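Local coordinates for aerobactin synthase IucC (Klebsiella pneumoniae, PDB 6CN7) that catalyses the ATP-dependent joining of a second N-acetyl-N-hydroxylysine to N-citryl-N-acetyl-N-hydroxylysine, which yields the siderophore aerobactin, at the interface of chains A and B. Residues are numbered along the deposited sequence; one frame, centred on the assembly and turned at random. Chains: chain A/B, Aerobactin synthase IucC.

The interface of chains A and B. Residues chain A 99, 102-103, 106, 150-152; chain B 233-234, 236-237.
B:Ala237 sets its methyl group over one face of the A:Tyr102 ring in a CH-pi contact, at a subunit interface of this IucA/IucC-family synthetase. CB of B:Ala237 stands 3.8 Å from the centroid of the ring of A:Tyr102 and is offset toward the rim, where CE2 of A:Tyr102 is 3.5 Å from CB of B:Ala237. The ring extends from helix 91-114 of chain A, which supplies A:Gln99, A:Tyr102, A:Ala103 and A:Leu106. Chain B answers with the end of helix 224-234 and the start of helix 236-241. B:Ile236 points between the A:Gln99 and A:Leu106 side chains with its two branches parted. Its longer branch, with CG1 anti to the backbone N (chi1 -172°), runs to A:Leu106, where CG1 of B:Ile236 lies 3.7 Å from CD1 of A:Leu106. The CG2 methyl of B:Ile236 turns instead to the aliphatic stem of A:Gln99, 4.0 Å from its CG. That stem is extended beyond CG (chi2 177°), which carries the carboxamide to B:Leu233; the two side chains cross at about a right angle. CD1 of B:Leu233 rests against the amide group, 3.9 Å from CD of A:Gln99. The amide nitrogen NE2 of A:Gln99 approaches the backbone O of B:Leu233 at 3.5 Å, a loose polar approach rather than a hydrogen bond. On another flank of B:Leu233, the loop at A:Trp150 and A:Gly151 packs through its backbone, with CA of A:Gly151 4.0 Å from CA of B:Leu233. The two-fold repeats the patch with the chains exchanged, in a dimer that may or may not be the functional assembly.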
ATOM      1  N   GLN A  99      14.063  -2.159  -8.573  1.00 52.05           N
ATOM      2  CA  GLN A  99      12.900  -1.296  -8.409  1.00 55.42           C
ATOM      3  C   GLN A  99      13.314   0.164  -8.309  1.00 51.23           C
ATOM      4  O   GLN A  99      12.707   1.033  -8.945  1.00 51.56           O
ATOM      5  CB  GLN A  99      12.102  -1.730  -7.179  1.00 60.77           C
ATOM      6  CG  GLN A  99      11.389  -3.059  -7.367  1.00 65.72           C
ATOM      7  CD  GLN A  99      10.659  -3.518  -6.122  1.00 71.55           C
ATOM      8  OE1 GLN A  99      10.892  -3.008  -5.025  1.00 74.05           O
ATOM      9  NE2 GLN A  99       9.764  -4.486  -6.286  1.00 72.55           N
ATOM     10  N   TYR A 102      14.324   1.106 -11.883  1.00 45.08           N
ATOM     11  CA  TYR A 102      13.222   1.337 -12.807  1.00 45.50           C
ATOM     12  C   TYR A 102      12.366   2.515 -12.367  1.00 44.19           C
ATOM     13  O   TYR A 102      11.790   3.211 -13.212  1.00 44.36           O
ATOM     14  CB  TYR A 102      12.379   0.070 -12.952  1.00 44.47           C
ATOM     15  CG  TYR A 102      13.041  -0.981 -13.816  1.00 43.67           C
ATOM     16  CD1 TYR A 102      13.177  -0.790 -15.184  1.00 44.90           C
ATOM     17  CD2 TYR A 102      13.538  -2.159 -13.269  1.00 46.81           C
ATOM     18  CE1 TYR A 102      13.784  -1.738 -15.985  1.00 43.89           C
ATOM     19  CE2 TYR A 102      14.147  -3.117 -14.065  1.00 44.07           C
ATOM     20  CZ  TYR A 102      14.266  -2.898 -15.422  1.00 44.75           C
ATOM     21  OH  TYR A 102      14.870  -3.841 -16.224  1.00 51.90           O
ATOM     22  N   ALA A 103      12.275   2.766 -11.060  1.00 42.48           N
ATOM     23  CA  ALA A 103      11.634   3.991 -10.599  1.00 40.94           C
ATOM     24  C   ALA A 103      12.361   5.224 -11.122  1.00 41.70           C
ATOM     25  O   ALA A 103      11.726   6.241 -11.422  1.00 40.77           O
ATOM     26  CB  ALA A 103      11.576   4.021  -9.072  1.00 36.84           C
ATOM     27  N   LEU A 106      11.622   5.590 -14.967  1.00 42.69           N
ATOM     28  CA  LEU A 106      10.278   6.126 -15.139  1.00 43.58           C
ATOM     29  C   LEU A 106      10.269   7.635 -14.938  1.00 41.45           C
ATOM     30  O   LEU A 106       9.693   8.376 -15.743  1.00 41.31           O
ATOM     31  CB  LEU A 106       9.313   5.444 -14.166  1.00 40.31           C
ATOM     32  CG  LEU A 106       8.895   4.018 -14.539  1.00 43.83           C
ATOM     33  CD1 LEU A 106       8.152   3.360 -13.388  1.00 46.28           C
ATOM     34  CD2 LEU A 106       8.031   4.018 -15.793  1.00 44.12           C
ATOM     35  N   TRP A 150       7.412   2.324  -3.193  1.00 42.89           N
ATOM     36  CA  TRP A 150       6.617   3.174  -4.076  1.00 44.90           C
ATOM     37  C   TRP A 150       6.591   2.557  -5.470  1.00 43.78           C
ATOM     38  O   TRP A 150       7.620   2.491  -6.147  1.00 44.99           O
ATOM     39  CB  TRP A 150       7.178   4.594  -4.127  1.00 45.58           C
ATOM     40  CG  TRP A 150       6.924   5.392  -2.883  1.00 45.38           C
ATOM     41  CD1 TRP A 150       6.891   4.926  -1.603  1.00 46.75           C
ATOM     42  CD2 TRP A 150       6.655   6.797  -2.805  1.00 41.95           C
ATOM     43  NE1 TRP A 150       6.625   5.953  -0.732  1.00 47.62           N
ATOM     44  CE2 TRP A 150       6.476   7.113  -1.444  1.00 43.44           C
ATOM     45  CE3 TRP A 150       6.551   7.820  -3.754  1.00 43.25           C
ATOM     46  CZ2 TRP A 150       6.197   8.407  -1.008  1.00 45.04           C
ATOM     47  CZ3 TRP A 150       6.275   9.106  -3.318  1.00 46.34           C
ATOM     48  CH2 TRP A 150       6.102   9.385  -1.956  1.00 45.76           C
ATOM     49  N   GLY A 151       5.412   2.102  -5.892  1.00 44.61           N
ATOM     50  CA  GLY A 151       5.200   1.657  -7.251  1.00 44.64           C
ATOM     51  C   GLY A 151       4.857   2.812  -8.173  1.00 40.78           C
ATOM     52  O   GLY A 151       4.867   3.983  -7.787  1.00 38.66           O
ATOM     53  N   LYS A 152       4.542   2.462  -9.423  1.00 39.87           N
ATOM     54  CA  LYS A 152       4.258   3.482 -10.429  1.00 41.40           C
ATOM     55  C   LYS A 152       3.135   4.412  -9.989  1.00 42.35           C
ATOM     56  O   LYS A 152       3.160   5.609 -10.303  1.00 41.03           O
ATOM     57  CB  LYS A 152       3.907   2.817 -11.760  1.00 43.53           C
ATOM     58  CG  LYS A 152       3.730   3.784 -12.925  1.00 45.33           C
ATOM     59  CD  LYS A 152       3.698   3.044 -14.260  1.00 48.95           C
ATOM     60  CE  LYS A 152       3.446   3.991 -15.424  1.00 54.01           C
ATOM     61  NZ  LYS A 152       2.047   4.502 -15.438  1.00 60.34           N
TER
ATOM     62  N   LEU B 233       4.107  -2.160  -8.243  1.00 43.98           N
ATOM     63  CA  LEU B 233       5.427  -2.290  -7.638  1.00 45.20           C
ATOM     64  C   LEU B 233       6.159  -3.551  -8.072  1.00 43.77           C
ATOM     65  O   LEU B 233       7.299  -3.474  -8.540  1.00 45.73           O
ATOM     66  CB  LEU B 233       5.290  -2.266  -6.109  1.00 47.54           C
ATOM     67  CG  LEU B 233       6.568  -2.434  -5.285  1.00 52.51           C
ATOM     68  CD1 LEU B 233       7.545  -1.299  -5.544  1.00 55.14           C
ATOM     69  CD2 LEU B 233       6.226  -2.520  -3.805  1.00 53.25           C
ATOM     70  N   ASP B 234       5.530  -4.722  -7.927  1.00 45.38           N
ATOM     71  CA  ASP B 234       6.200  -5.976  -8.266  1.00 48.65           C
ATOM     72  C   ASP B 234       6.534  -6.062  -9.750  1.00 47.63           C
ATOM     73  O   ASP B 234       7.570  -6.626 -10.119  1.00 47.91           O
ATOM     74  CB  ASP B 234       5.328  -7.164  -7.858  1.00 51.65           C
ATOM     75  CG  ASP B 234       5.097  -7.234  -6.361  1.00 54.14           C
ATOM     76  OD1 ASP B 234       5.636  -6.376  -5.633  1.00 56.85           O
ATOM     77  OD2 ASP B 234       4.374  -8.149  -5.912  1.00 54.84           O
ATOM     78  N   ILE B 236       7.021  -3.429 -11.815  1.00 47.06           N
ATOM     79  CA  ILE B 236       7.433  -2.105 -12.266  1.00 45.58           C
ATOM     80  C   ILE B 236       8.424  -2.215 -13.415  1.00 44.51           C
ATOM     81  O   ILE B 236       8.456  -1.354 -14.302  1.00 45.86           O
ATOM     82  CB  ILE B 236       8.015  -1.295 -11.089  1.00 49.08           C
ATOM     83  CG1 ILE B 236       8.263   0.152 -11.517  1.00 50.12           C
ATOM     84  CG2 ILE B 236       9.308  -1.927 -10.580  1.00 50.38           C
ATOM     85  CD1 ILE B 236       8.547   1.089 -10.362  1.00 55.12           C
ATOM     86  N   ALA B 237       9.246  -3.267 -13.425  1.00 45.77           N
ATOM     87  CA  ALA B 237      10.168  -3.473 -14.536  1.00 48.67           C
ATOM     88  C   ALA B 237       9.410  -3.651 -15.846  1.00 46.32           C
ATOM     89  O   ALA B 237       9.754  -3.043 -16.866  1.00 44.50           O
ATOM     90  CB  ALA B 237      11.060  -4.684 -14.261  1.00 44.95           C
TER